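Local coordinates for glycoside hydrolase family protein (Novosphingobium sp. PP1Y, PDB 6Q2F) that hydrolyses alpha-L-rhamnosides, probably releasing terminal rhamnose from glycosides, at residues A[608-613]-A[645-650]; A[217-222]-A[373-378]; A[941-946]-A[968-973]; A[141-146]-A[473-478]; A[734-739]-A[753-758]. All blocks are in the same frame, centred on the assembly; numbering follows the deposited sequence.

Contact 1: A[608-613]-A[645-650]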
# COMPACT_ATOMS: atom_id res chain seq x y z
N ALA A 608 4.24 1.78 1.06
CA ALA A 608 5.12 1.72 -0.10
C ALA A 608 5.00 3.02 -0.89
O ALA A 608 3.98 3.72 -0.83
CB ALA A 608 4.80 0.52 -1.02
N LEU A 609 6.06 3.34 -1.65
CA LEU A 609 5.99 4.42 -2.64
C LEU A 609 6.88 4.07 -3.82
O LEU A 609 8.06 3.78 -3.63
CB LEU A 609 6.41 5.79 -2.08
CG LEU A 609 6.40 6.78 -3.27
CD1 LEU A 609 4.96 7.19 -3.69
CD2 LEU A 609 7.28 8.02 -3.05
N TRP A 610 6.31 4.12 -5.02
CA TRP A 610 7.04 3.89 -6.25
C TRP A 610 7.55 5.21 -6.82
O TRP A 610 6.96 6.27 -6.61
CB TRP A 610 6.16 3.19 -7.29
CG TRP A 610 5.90 1.73 -7.03
CD1 TRP A 610 5.72 1.14 -5.82
CD2 TRP A 610 5.82 0.70 -8.01
NE1 TRP A 610 5.52 -0.20 -5.99
CE2 TRP A 610 5.58 -0.50 -7.32
CE3 TRP A 610 5.92 0.68 -9.40
CZ2 TRP A 610 5.43 -1.71 -7.98
CZ3 TRP A 610 5.78 -0.53 -10.05
CH2 TRP A 610 5.54 -1.71 -9.34
N THR A 611 8.66 5.15 -7.55
CA THR A 611 9.09 6.31 -8.31
C THR A 611 8.04 6.63 -9.36
O THR A 611 7.27 5.78 -9.80
CB THR A 611 10.44 6.05 -8.96
OG1 THR A 611 10.29 5.08 -9.99
CG2 THR A 611 11.44 5.55 -7.89
N PHE A 612 8.02 7.90 -9.76
CA PHE A 612 7.03 8.36 -10.72
C PHE A 612 7.60 9.54 -11.49
O PHE A 612 8.41 10.31 -10.96
CB PHE A 612 5.72 8.75 -10.03
CG PHE A 612 5.90 9.83 -8.98
CD1 PHE A 612 6.22 9.48 -7.67
CD2 PHE A 612 5.75 11.17 -9.30
CE1 PHE A 612 6.40 10.46 -6.71
CE2 PHE A 612 5.91 12.16 -8.33
CZ PHE A 612 6.24 11.81 -7.05
N ASN A 613 7.15 9.69 -12.73
CA ASN A 613 7.45 10.90 -13.49
C ASN A 613 6.73 12.11 -12.90
O ASN A 613 5.56 12.03 -12.50
CB ASN A 613 7.06 10.72 -14.95
CG ASN A 613 7.89 9.64 -15.63
OD1 ASN A 613 9.10 9.56 -15.42
ND2 ASN A 613 7.24 8.80 -16.42
N SER A 645 10.42 1.75 -0.26
CA SER A 645 10.70 3.07 -0.82
C SER A 645 11.36 2.97 -2.19
O SER A 645 12.42 2.37 -2.33
CB SER A 645 11.59 3.90 0.12
OG SER A 645 11.00 4.08 1.39
N MSE A 646 10.72 3.60 -3.18
CA MSE A 646 11.36 3.97 -4.44
C MSE A 646 11.50 2.82 -5.38
O MSE A 646 12.45 2.75 -6.19
CB MSE A 646 12.72 4.62 -4.20
CG MSE A 646 12.56 5.94 -3.51
SE MSE A 646 14.21 6.93 -3.22
CE MSE A 646 14.75 5.92 -1.85
N THR A 647 10.53 1.92 -5.30
CA THR A 647 10.42 0.89 -6.32
C THR A 647 10.32 1.55 -7.68
O THR A 647 9.64 2.57 -7.84
CB THR A 647 9.20 0.01 -6.07
OG1 THR A 647 9.30 -0.55 -4.76
CG2 THR A 647 9.16 -1.10 -7.11
N ALA A 648 11.03 1.00 -8.65
CA ALA A 648 11.08 1.53 -10.00
C ALA A 648 10.91 0.40 -10.99
O ALA A 648 11.39 -0.72 -10.77
CB ALA A 648 12.39 2.27 -10.26
N SER A 649 10.24 0.70 -12.09
CA SER A 649 9.95 -0.28 -13.12
C SER A 649 10.56 0.16 -14.45
O SER A 649 10.33 1.28 -14.89
CB SER A 649 8.43 -0.48 -13.24
OG SER A 649 8.13 -1.31 -14.32
N MSE A 650 11.34 -0.74 -15.06
CA MSE A 650 11.89 -0.55 -16.40
C MSE A 650 12.68 0.76 -16.53
O MSE A 650 12.50 1.53 -17.47
CB MSE A 650 10.76 -0.61 -17.43
CG MSE A 650 10.14 -1.99 -17.53
SE MSE A 650 8.77 -2.14 -18.89
CE MSE A 650 7.26 -1.24 -18.04
O HOH W 1 8.03 3.23 -11.28
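Strands 604-610 and 642-649 are neighbouring parallel strands of the (beta/alpha)8 barrel, probably the catalytic domain, joined through helix 620-636 in a beta-alpha-beta unit. The contact lies at their C-terminal ends and contains a beta bulge. Leu609 pairs with Ser645, but Trp610 pairs with Thr647, so selenomethionine Met646 is the extra residue. Its positive phi, 78°, goes with this kink. Two backbone bonds hold the bulge. Met646 N donates to Leu609 O at 2.7 Å, nearly along the C=O axis. Thr611 N donates to Thr647 O at 2.8 Å, also close to that axis. Trp610 CA adds a CA-H...O contact to Thr647 O at 3.3 Å. Beside this, Thr647 lies over one face of the Trp610 indole. Its CB sits 3.6 Å from the centroid of the five-membered ring, 8° off the normal. Its CG2, anti to the backbone N, reaches Trp610 CE2 at 3.6 Å. Arg619 makes a cation-pi contact with the same indole. An alanine in place of Trp610 removes the indole, and would probably leave the side chains of Thr647 and Arg619 less well placed. A water donates to Thr611 O at 3.0 Å and accepts weakly from Ser649 N. The chemistry implies a backbone fixed by two bonds that approach the carbonyls nearly along their axes, with the Trp610 side chain held about 7 Å from the bound sodium ion.

Contact 2: A[217-222]-A[373-378]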
# COMPACT_ATOMS: atom_id res chain seq x y z
N PRO A 217 -41.35 -20.61 -2.70
CA PRO A 217 -42.56 -20.74 -3.51
C PRO A 217 -42.31 -21.54 -4.78
O PRO A 217 -41.26 -21.42 -5.42
CB PRO A 217 -42.92 -19.29 -3.84
CG PRO A 217 -41.60 -18.60 -3.87
CD PRO A 217 -40.77 -19.26 -2.80
N ASP A 218 -43.27 -22.39 -5.13
CA ASP A 218 -43.27 -23.04 -6.43
C ASP A 218 -43.16 -21.98 -7.51
O ASP A 218 -43.91 -21.01 -7.52
CB ASP A 218 -44.54 -23.87 -6.63
CG ASP A 218 -44.57 -25.10 -5.75
OD1 ASP A 218 -43.52 -25.74 -5.58
OD2 ASP A 218 -45.66 -25.44 -5.23
N ILE A 219 -42.19 -22.14 -8.40
CA ILE A 219 -41.82 -21.10 -9.35
C ILE A 219 -42.04 -21.64 -10.76
O ILE A 219 -41.90 -22.84 -11.01
CB ILE A 219 -40.36 -20.64 -9.12
CG1 ILE A 219 -40.21 -19.94 -7.77
CG2 ILE A 219 -39.86 -19.73 -10.24
CD1 ILE A 219 -38.77 -19.69 -7.35
N ALA A 220 -42.43 -20.73 -11.66
CA ALA A 220 -42.59 -21.06 -13.07
C ALA A 220 -41.26 -21.49 -13.68
O ALA A 220 -40.36 -20.66 -13.86
CB ALA A 220 -43.17 -19.87 -13.84
N SER A 221 -41.11 -22.78 -13.97
CA SER A 221 -39.89 -23.24 -14.61
C SER A 221 -39.78 -22.65 -16.01
O SER A 221 -40.78 -22.32 -16.65
CB SER A 221 -39.84 -24.76 -14.66
OG SER A 221 -38.61 -25.19 -15.21
N LEU A 222 -38.55 -22.52 -16.49
CA LEU A 222 -38.40 -21.81 -17.75
C LEU A 222 -38.01 -22.75 -18.88
O LEU A 222 -37.16 -23.62 -18.69
CB LEU A 222 -37.35 -20.70 -17.63
CG LEU A 222 -37.67 -19.55 -16.68
CD1 LEU A 222 -36.49 -18.62 -16.55
CD2 LEU A 222 -38.89 -18.79 -17.16
N LEU A 373 -31.17 -17.44 -16.84
CA LEU A 373 -32.23 -16.52 -16.47
C LEU A 373 -33.10 -17.15 -15.38
O LEU A 373 -33.35 -18.36 -15.40
CB LEU A 373 -33.09 -16.15 -17.68
CG LEU A 373 -32.33 -15.65 -18.91
CD1 LEU A 373 -33.28 -15.25 -20.02
CD2 LEU A 373 -31.43 -14.48 -18.56
N HIS A 374 -33.54 -16.33 -14.43
CA HIS A 374 -34.30 -16.80 -13.28
C HIS A 374 -35.67 -16.12 -13.23
O HIS A 374 -35.77 -14.90 -13.42
CB HIS A 374 -33.54 -16.51 -11.98
CG HIS A 374 -32.23 -17.22 -11.87
ND1 HIS A 374 -32.13 -18.53 -11.45
CD2 HIS A 374 -30.97 -16.81 -12.12
CE1 HIS A 374 -30.86 -18.90 -11.45
NE2 HIS A 374 -30.13 -17.87 -11.85
N SER A 375 -36.71 -16.91 -12.96
CA SER A 375 -38.03 -16.33 -12.71
C SER A 375 -38.04 -15.55 -11.40
O SER A 375 -38.70 -14.52 -11.30
CB SER A 375 -39.10 -17.42 -12.67
OG SER A 375 -38.85 -18.45 -13.61
N ASP A 376 -37.34 -16.04 -10.39
CA ASP A 376 -37.39 -15.45 -9.06
C ASP A 376 -36.34 -14.36 -8.90
O ASP A 376 -35.39 -14.23 -9.69
CB ASP A 376 -37.22 -16.52 -7.98
CG ASP A 376 -36.09 -17.49 -8.29
OD1 ASP A 376 -35.69 -17.61 -9.47
OD2 ASP A 376 -35.61 -18.16 -7.34
N ALA A 377 -36.52 -13.56 -7.85
CA ALA A 377 -35.57 -12.52 -7.50
C ALA A 377 -34.46 -13.12 -6.65
O ALA A 377 -34.73 -13.78 -5.64
CB ALA A 377 -36.27 -11.40 -6.73
N LEU A 378 -33.22 -12.91 -7.06
CA LEU A 378 -32.06 -13.37 -6.31
C LEU A 378 -31.39 -12.17 -5.66
O LEU A 378 -31.69 -11.01 -5.96
CB LEU A 378 -31.08 -14.12 -7.22
CG LEU A 378 -31.25 -15.64 -7.45
CD1 LEU A 378 -32.68 -15.98 -7.76
CD2 LEU A 378 -30.34 -16.14 -8.58
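One hydrogen bond joins the segments. Ser375 OG donates to Ala220 O at 2.7 Å, and the donor stands nearly along the C=O axis. The serine OG is anti to its own carbonyl carbon (chi1 -37°), which turns the hydroxyl to the facing loop. The remaining contacts are van der Waals. Ile219 straddles the corner at Ser375 and Asp376. Its CG2 presses on Ser375 CB at 3.4 Å, tighter than usual for two carbons. The Ile219 and Asp376 side chains cross at about a right angle, with Ile219 CD1 3.5 Å from Asp376 OD2. Further along, Leu222 brings CG to 3.5 Å from Ser375 OG, and its CD1 lies 3.4 Å from Leu373 O. An alanine at Ser375 removes the one hydrogen bond between the segments and would probably leave the loop less firmly placed. Backbone Ser375 O is taken by Arg272 on strand 268-277. Residues 219-222 and 373-376 run nearly antiparallel, 167° apart, without pairing as strands. Loop 217-222 leads from one antiparallel sheet to strand 226-228, and here it runs alongside the end of strand 366-374, an arrangement consistent with a linker packed against the end of a strand in a jelly-roll-like beta sandwich.

Contact 3: A[941-946]-A[968-973]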
# COMPACT_ATOMS: atom_id res chain seq x y z
N ILE A 941 17.78 32.35 11.41
CA ILE A 941 16.83 32.87 10.44
C ILE A 941 16.12 34.07 11.06
O ILE A 941 16.01 34.18 12.28
CB ILE A 941 15.85 31.74 9.99
CG1 ILE A 941 15.19 32.09 8.65
CG2 ILE A 941 14.82 31.39 11.06
CD1 ILE A 941 16.10 31.94 7.47
N SER A 942 15.70 35.00 10.21
CA SER A 942 14.91 36.14 10.66
C SER A 942 13.49 35.69 10.98
O SER A 942 12.98 34.74 10.38
CB SER A 942 14.88 37.23 9.59
OG SER A 942 16.16 37.81 9.43
N TYR A 943 12.85 36.38 11.93
CA TYR A 943 11.51 35.99 12.32
C TYR A 943 10.84 37.14 13.06
O TYR A 943 11.50 38.04 13.58
CB TYR A 943 11.51 34.73 13.20
CG TYR A 943 12.12 34.95 14.56
CD1 TYR A 943 13.49 34.79 14.76
CD2 TYR A 943 11.35 35.35 15.65
CE1 TYR A 943 14.07 35.00 16.00
CE2 TYR A 943 11.92 35.58 16.89
CZ TYR A 943 13.28 35.40 17.06
OH TYR A 943 13.86 35.62 18.29
N ARG A 944 9.51 37.07 13.13
CA ARG A 944 8.70 37.96 13.95
C ARG A 944 7.64 37.14 14.66
O ARG A 944 6.92 36.36 14.02
CB ARG A 944 8.05 39.07 13.11
CG ARG A 944 6.67 39.46 13.59
CD ARG A 944 6.19 40.75 12.95
NE ARG A 944 6.78 41.93 13.56
CZ ARG A 944 6.19 42.66 14.50
NH1 ARG A 944 4.98 42.33 14.94
NH2 ARG A 944 6.80 43.74 14.99
N ILE A 945 7.58 37.28 15.98
CA ILE A 945 6.57 36.61 16.79
C ILE A 945 5.51 37.63 17.13
O ILE A 945 5.82 38.74 17.58
CB ILE A 945 7.19 36.01 18.07
CG1 ILE A 945 8.35 35.09 17.72
CG2 ILE A 945 6.13 35.27 18.86
CD1 ILE A 945 8.94 34.37 18.90
N SER A 946 4.25 37.28 16.88
CA SER A 946 3.19 38.26 16.98
C SER A 946 1.84 37.58 16.80
O SER A 946 1.66 36.77 15.89
CB SER A 946 3.37 39.35 15.92
OG SER A 946 2.39 40.36 16.07
N LYS A 968 14.87 26.60 20.74
CA LYS A 968 15.54 27.61 21.54
C LYS A 968 14.53 28.65 22.02
O LYS A 968 13.74 29.17 21.23
CB LYS A 968 16.65 28.27 20.72
CG LYS A 968 17.77 27.34 20.28
CD LYS A 968 18.90 28.13 19.58
CE LYS A 968 20.12 27.25 19.32
NZ LYS A 968 21.22 28.01 18.64
N ALA A 969 14.55 28.94 23.32
CA ALA A 969 13.71 30.01 23.85
C ALA A 969 14.04 31.34 23.19
O ALA A 969 15.21 31.70 23.04
CB ALA A 969 13.87 30.13 25.37
N ALA A 970 13.01 32.06 22.78
CA ALA A 970 13.18 33.34 22.10
C ALA A 970 13.59 34.41 23.11
O ALA A 970 12.85 34.69 24.05
CB ALA A 970 11.89 33.73 21.38
N ALA A 971 14.79 34.99 22.93
CA ALA A 971 15.17 36.14 23.74
C ALA A 971 14.38 37.38 23.34
O ALA A 971 13.90 38.12 24.21
CB ALA A 971 16.67 36.41 23.61
N ARG A 972 14.26 37.63 22.05
CA ARG A 972 13.47 38.72 21.50
C ARG A 972 12.32 38.12 20.70
O ARG A 972 12.40 36.99 20.22
CB ARG A 972 14.29 39.63 20.58
CG ARG A 972 15.50 40.34 21.19
CD ARG A 972 16.45 40.81 20.08
NE ARG A 972 17.06 42.11 20.36
CZ ARG A 972 16.56 43.28 19.96
NH1 ARG A 972 15.43 43.33 19.26
NH2 ARG A 972 17.19 44.41 20.25
N ASP A 973 11.27 38.92 20.52
CA ASP A 973 10.15 38.49 19.69
C ASP A 973 10.33 38.81 18.21
O ASP A 973 9.56 38.29 17.39
CB ASP A 973 8.85 39.11 20.22
CG ASP A 973 8.13 38.18 21.18
OD1 ASP A 973 8.77 37.18 21.62
OD2 ASP A 973 6.94 38.43 21.48
O HOH W 2 15.93 35.64 20.32
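Strand 937-946 belongs to the large antiparallel sheet of a beta domain, probably a sandwich, and segment 968-973 is the corner that leads into its short antiparallel partner, strand 974-975. The tight part is centred on two buried residues, Tyr943 and Ile945. Ile945 N donates to Asp973 O at 2.6 Å, nearly along the C=O axis, and this bond begins the pairing with the short strand. Asp973 O also lies 3.4 Å from Ile945 CG1. Ile945 CD1 extends further, to 3.9 Å from Ala970 CB. The Asp973 side chain lies across Ile945 at about a right angle, with CG 3.9 Å from Ile945 CB, as the lid of this part. The Tyr943 ring points its hydroxyl into the corner. Its CG lies between the backbone N and the carbonyl carbon, the crowded position (chi1 68°), and the ring packs against Thr950 and Val952 of strand 949-956. Arg972 O approaches at the ring edge. Tyr943 OH donates to it at 2.8 Å from above the carbonyl plane, 37° out of it. The outer side is looser. The end of the Arg972 side chain leads away from the strand. Arg944 also points off the contact. A water stitches the corner to the ring: it donates to Tyr943 OH at 2.9 Å and accepts from Arg972 N at 3.1 Å.

Contact 4: A[141-146]-A[473-478]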
# COMPACT_ATOMS: atom_id res chain seq x y z
N GLY A 141 3.17 -21.97 3.08
CA GLY A 141 4.23 -22.91 2.84
C GLY A 141 3.70 -24.33 2.93
O GLY A 141 2.57 -24.56 3.35
N PRO A 142 4.51 -25.32 2.52
CA PRO A 142 3.99 -26.69 2.47
C PRO A 142 3.68 -27.28 3.83
O PRO A 142 3.09 -28.36 3.89
CB PRO A 142 5.11 -27.49 1.77
CG PRO A 142 6.32 -26.67 1.94
CD PRO A 142 5.87 -25.21 2.00
N TRP A 143 4.05 -26.63 4.93
CA TRP A 143 3.66 -27.15 6.23
C TRP A 143 2.25 -26.73 6.62
O TRP A 143 1.78 -27.06 7.73
CB TRP A 143 4.70 -26.72 7.29
CG TRP A 143 4.97 -25.26 7.36
CD1 TRP A 143 4.39 -24.37 8.22
CD2 TRP A 143 5.92 -24.50 6.59
NE1 TRP A 143 4.91 -23.12 8.03
CE2 TRP A 143 5.84 -23.16 7.03
CE3 TRP A 143 6.81 -24.82 5.56
CZ2 TRP A 143 6.61 -22.14 6.47
CZ3 TRP A 143 7.58 -23.81 5.01
CH2 TRP A 143 7.49 -22.49 5.48
N VAL A 144 1.55 -26.04 5.74
CA VAL A 144 0.14 -25.72 5.95
C VAL A 144 -0.68 -26.90 5.46
O VAL A 144 -0.76 -27.16 4.25
CB VAL A 144 -0.26 -24.43 5.22
CG1 VAL A 144 -1.73 -24.14 5.44
CG2 VAL A 144 0.61 -23.26 5.70
N LYS A 145 -1.29 -27.64 6.38
CA LYS A 145 -2.09 -28.79 6.01
C LYS A 145 -3.25 -28.33 5.12
O LYS A 145 -3.72 -27.20 5.25
CB LYS A 145 -2.64 -29.50 7.25
CG LYS A 145 -1.59 -30.00 8.24
CD LYS A 145 -2.30 -30.69 9.42
CE LYS A 145 -1.33 -31.24 10.46
NZ LYS A 145 -0.43 -30.18 10.99
N PRO A 146 -3.72 -29.19 4.20
CA PRO A 146 -4.85 -28.80 3.34
C PRO A 146 -6.03 -28.20 4.10
O PRO A 146 -6.58 -27.17 3.69
CB PRO A 146 -5.24 -30.12 2.66
CG PRO A 146 -3.98 -30.95 2.70
CD PRO A 146 -3.33 -30.60 4.01
N ARG A 473 -1.10 -19.29 13.88
CA ARG A 473 -0.07 -19.48 14.89
C ARG A 473 0.78 -20.72 14.60
O ARG A 473 2.00 -20.69 14.75
CB ARG A 473 -0.70 -19.61 16.27
CG ARG A 473 0.28 -19.98 17.38
CD ARG A 473 -0.43 -19.96 18.75
NE ARG A 473 -0.68 -18.59 19.22
CZ ARG A 473 0.22 -17.87 19.87
NH1 ARG A 473 1.42 -18.38 20.13
NH2 ARG A 473 -0.09 -16.65 20.28
N GLU A 474 0.13 -21.82 14.22
CA GLU A 474 0.87 -23.03 13.87
C GLU A 474 1.75 -22.77 12.67
O GLU A 474 2.92 -23.17 12.65
CB GLU A 474 -0.09 -24.19 13.59
CG GLU A 474 -0.87 -24.71 14.78
CD GLU A 474 -1.83 -25.84 14.40
OE1 GLU A 474 -1.69 -26.39 13.29
OE2 GLU A 474 -2.74 -26.18 15.20
N TYR A 475 1.21 -22.11 11.64
CA TYR A 475 2.04 -21.74 10.50
C TYR A 475 3.28 -20.98 10.95
O TYR A 475 4.41 -21.35 10.60
CB TYR A 475 1.24 -20.90 9.50
CG TYR A 475 2.19 -20.24 8.53
CD1 TYR A 475 2.69 -20.94 7.44
CD2 TYR A 475 2.65 -18.93 8.75
CE1 TYR A 475 3.59 -20.36 6.59
CE2 TYR A 475 3.56 -18.35 7.91
CZ TYR A 475 4.02 -19.06 6.81
OH TYR A 475 4.92 -18.47 5.97
N LEU A 476 3.10 -19.93 11.75
CA LEU A 476 4.21 -19.02 12.03
C LEU A 476 5.18 -19.59 13.06
O LEU A 476 6.39 -19.36 12.97
CB LEU A 476 3.67 -17.64 12.49
CG LEU A 476 4.71 -16.51 12.37
CD1 LEU A 476 5.17 -16.32 10.92
CD2 LEU A 476 4.26 -15.17 12.97
N GLU A 477 4.68 -20.34 14.05
CA GLU A 477 5.60 -20.97 14.99
C GLU A 477 6.51 -21.95 14.27
O GLU A 477 7.71 -21.99 14.53
CB GLU A 477 4.83 -21.67 16.13
CG GLU A 477 4.22 -20.65 17.11
CD GLU A 477 3.46 -21.28 18.27
OE1 GLU A 477 3.08 -22.47 18.17
OE2 GLU A 477 3.25 -20.57 19.28
N HIS A 478 5.95 -22.72 13.33
CA HIS A 478 6.78 -23.62 12.55
C HIS A 478 7.78 -22.84 11.71
O HIS A 478 8.96 -23.19 11.65
CB HIS A 478 5.90 -24.49 11.64
CG HIS A 478 6.67 -25.53 10.90
ND1 HIS A 478 7.24 -25.29 9.66
CD2 HIS A 478 7.01 -26.79 11.24
CE1 HIS A 478 7.88 -26.38 9.26
NE2 HIS A 478 7.76 -27.30 10.20
O HOH W 3 -0.00 -27.59 11.25
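Trp143 carries this contact. Its CG sits between the backbone N and the carbonyl carbon, the crowded position (chi1 54°). This swings the indole over to the helix. NE1 donates to Tyr475 O at 3.2 Å, meeting a lone pair in the carbonyl plane, and the acceptor stays near the plane of the indole. The two faces of the indole have different neighbours. On one side His478 ND1 stands 3.2 Å above the plane, offset toward the rim. On the other, Gly141 CA lies 4.0 Å from the plane. A side chain at Gly141 would run into Trp143 CH2, so glycine lets the ring fold back over its own turn. That turn is a type I beta turn from Gly141 to Val144, in the loop after barrel strand 127-131. Facing it is helix 469-487, which comes before barrel strand 497-502, and Trp143, Tyr475 and His478 form an aromatic cluster between loop and helix. His478 holds its CG anti to the backbone N, which brings its ring obliquely to the indole, planes at 34°. Tyr475 CG is also anti to the backbone N. Its ring is nearly parallel to the indole, at 12°, but slid aside, so the two barely overlap. Trp143 CZ2 touches Tyr475 CE1 at 3.5 Å. Val144 CG2 packs on Tyr475 CD1 at 3.6 Å, and Tyr475 OH bonds to Ala132 O. At the outer edge a water accepts from Lys145 NZ at 2.6 Å and donates to Glu474 OE1 at 2.9 Å.

Contact 5: A[734-739]-A[753-758]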
# COMPACT_ATOMS: atom_id res chain seq x y z
N VAL A 734 -6.95 17.32 13.09
CA VAL A 734 -8.17 16.71 12.58
C VAL A 734 -8.01 15.20 12.62
O VAL A 734 -7.00 14.66 12.16
CB VAL A 734 -8.49 17.21 11.15
CG1 VAL A 734 -9.71 16.48 10.60
CG2 VAL A 734 -8.74 18.73 11.15
N ALA A 735 -8.99 14.52 13.22
CA ALA A 735 -9.09 13.07 13.10
C ALA A 735 -10.12 12.80 12.01
O ALA A 735 -11.31 13.06 12.20
CB ALA A 735 -9.51 12.43 14.43
N TYR A 736 -9.66 12.31 10.87
CA TYR A 736 -10.54 12.14 9.71
C TYR A 736 -11.12 10.74 9.77
O TYR A 736 -10.45 9.76 9.41
CB TYR A 736 -9.76 12.39 8.43
CG TYR A 736 -10.56 12.38 7.15
CD1 TYR A 736 -11.23 11.23 6.73
CD2 TYR A 736 -10.62 13.51 6.33
CE1 TYR A 736 -11.96 11.21 5.55
CE2 TYR A 736 -11.35 13.49 5.14
CZ TYR A 736 -12.02 12.33 4.76
OH TYR A 736 -12.75 12.30 3.60
N PHE A 737 -12.37 10.63 10.19
CA PHE A 737 -13.06 9.34 10.23
C PHE A 737 -13.59 9.04 8.84
O PHE A 737 -14.39 9.81 8.30
CB PHE A 737 -14.20 9.36 11.24
CG PHE A 737 -14.94 8.05 11.36
CD1 PHE A 737 -14.34 6.94 11.94
CD2 PHE A 737 -16.25 7.94 10.94
CE1 PHE A 737 -15.02 5.75 12.07
CE2 PHE A 737 -16.94 6.75 11.07
CZ PHE A 737 -16.33 5.65 11.63
N TYR A 738 -13.15 7.91 8.27
CA TYR A 738 -13.45 7.59 6.88
C TYR A 738 -14.50 6.51 6.73
O TYR A 738 -14.71 6.01 5.62
CB TYR A 738 -12.17 7.19 6.13
CG TYR A 738 -11.41 6.01 6.71
CD1 TYR A 738 -10.47 6.18 7.72
CD2 TYR A 738 -11.60 4.73 6.20
CE1 TYR A 738 -9.75 5.12 8.21
CE2 TYR A 738 -10.89 3.65 6.69
CZ TYR A 738 -9.96 3.84 7.70
OH TYR A 738 -9.24 2.79 8.20
N GLY A 739 -15.18 6.16 7.80
CA GLY A 739 -16.31 5.27 7.69
C GLY A 739 -16.00 3.82 8.01
O GLY A 739 -14.95 3.45 8.54
N VAL A 753 -8.01 11.98 -1.28
CA VAL A 753 -9.01 12.54 -0.38
C VAL A 753 -9.17 14.03 -0.73
O VAL A 753 -8.20 14.79 -0.75
CB VAL A 753 -8.62 12.28 1.09
CG1 VAL A 753 -7.31 13.03 1.50
CG2 VAL A 753 -9.78 12.61 2.03
N ALA A 754 -10.39 14.43 -1.10
CA ALA A 754 -10.62 15.82 -1.53
C ALA A 754 -11.10 16.69 -0.39
O ALA A 754 -11.32 17.88 -0.59
CB ALA A 754 -11.63 15.87 -2.67
N ASP A 755 -11.15 16.12 0.81
CA ASP A 755 -11.97 16.52 1.94
C ASP A 755 -11.16 17.07 3.10
O ASP A 755 -11.73 17.66 4.02
CB ASP A 755 -12.77 15.28 2.44
CG ASP A 755 -14.23 15.52 2.46
OD1 ASP A 755 -14.63 16.63 2.06
OD2 ASP A 755 -15.00 14.63 2.87
N ALA A 756 -9.86 16.83 3.09
CA ALA A 756 -8.91 16.98 4.17
C ALA A 756 -8.45 18.42 4.30
O ALA A 756 -8.49 19.18 3.33
CB ALA A 756 -7.72 16.05 3.92
N PRO A 757 -8.00 18.82 5.48
CA PRO A 757 -7.46 20.17 5.63
C PRO A 757 -6.12 20.31 4.91
O PRO A 757 -5.44 19.33 4.57
CB PRO A 757 -7.30 20.31 7.15
CG PRO A 757 -7.10 18.88 7.63
CD PRO A 757 -7.93 18.02 6.72
N VAL A 758 -5.73 21.56 4.67
CA VAL A 758 -4.44 21.88 4.06
C VAL A 758 -3.51 22.56 5.06
O VAL A 758 -2.34 22.19 5.19
CB VAL A 758 -4.63 22.75 2.80
CG1 VAL A 758 -3.27 23.21 2.28
CG2 VAL A 758 -5.37 21.95 1.73
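The backbones of strand 734-737 and of the irregular segment 753-758 stay well apart, with Tyr736 CA 7.5 Å from Ala756 CA and Val734 CA 7.8 Å from Pro757 CA, so side chains make the contact. Val734 and Tyr736, two residues apart on the strand, both point to the loop. Tyr736 does most of the work. Its CG is anti to the backbone N (chi1 -174°), which extends the ring straight from the strand. Asp755 CB meets the ring at its edge, in plane, 3.2 Å from Tyr736 OH. The two side chains cross at about a right angle, and ring and carboxylate planes stand 59° apart. Val753 meets the phenol tip to tip. Its CG2, anti to its own backbone N, lies 3.5 Å from Tyr736 CZ. Strand 734-737 is an inner strand of a mostly parallel sheet, between strands 762-765 and 788-794. The five parallel strands have the order 2-1-3-4-5, as in flavodoxin-like folds. Segment 753-758 belongs to the connection from the first of these strands to the second. It passes over one side of the sheet there. The neighbouring strands add partners: Gly796 N, just after strand 788-794, is hydrogen-bonded to Tyr736 OH, and Tyr764 of strand 762-765 meets the ring edge-to-face. At the other end of the contact, Val734 and Pro757 also reach toward each other tip to tip. Val734 CG2 touches Pro757 CG at 3.9 Å, with no polar atom involved. Ile868 of helix 868-874 touches both Val734 and Pro757.

Overall arrangement
Contact 1 is closest to the metal site: Glu644, just before segment 645-650, is a sodium ligand with Asp503, Ser504, Glu583 and Glu586. Contact 4 joins a loop after one strand of the same barrel to the helix before the next; its centre is about 33 Å from that of contact 1. Contact 2 lies within the insertion between the segments of contact 4, in what is probably a separate beta sandwich, centres about 45 Å apart. Contacts 5 and 3 follow contact 1, in an alpha/beta domain and a further beta domain, their centres about 26 and 41 Å from it. Contacts 2 and 3 are farthest apart, about 79 Å between centres.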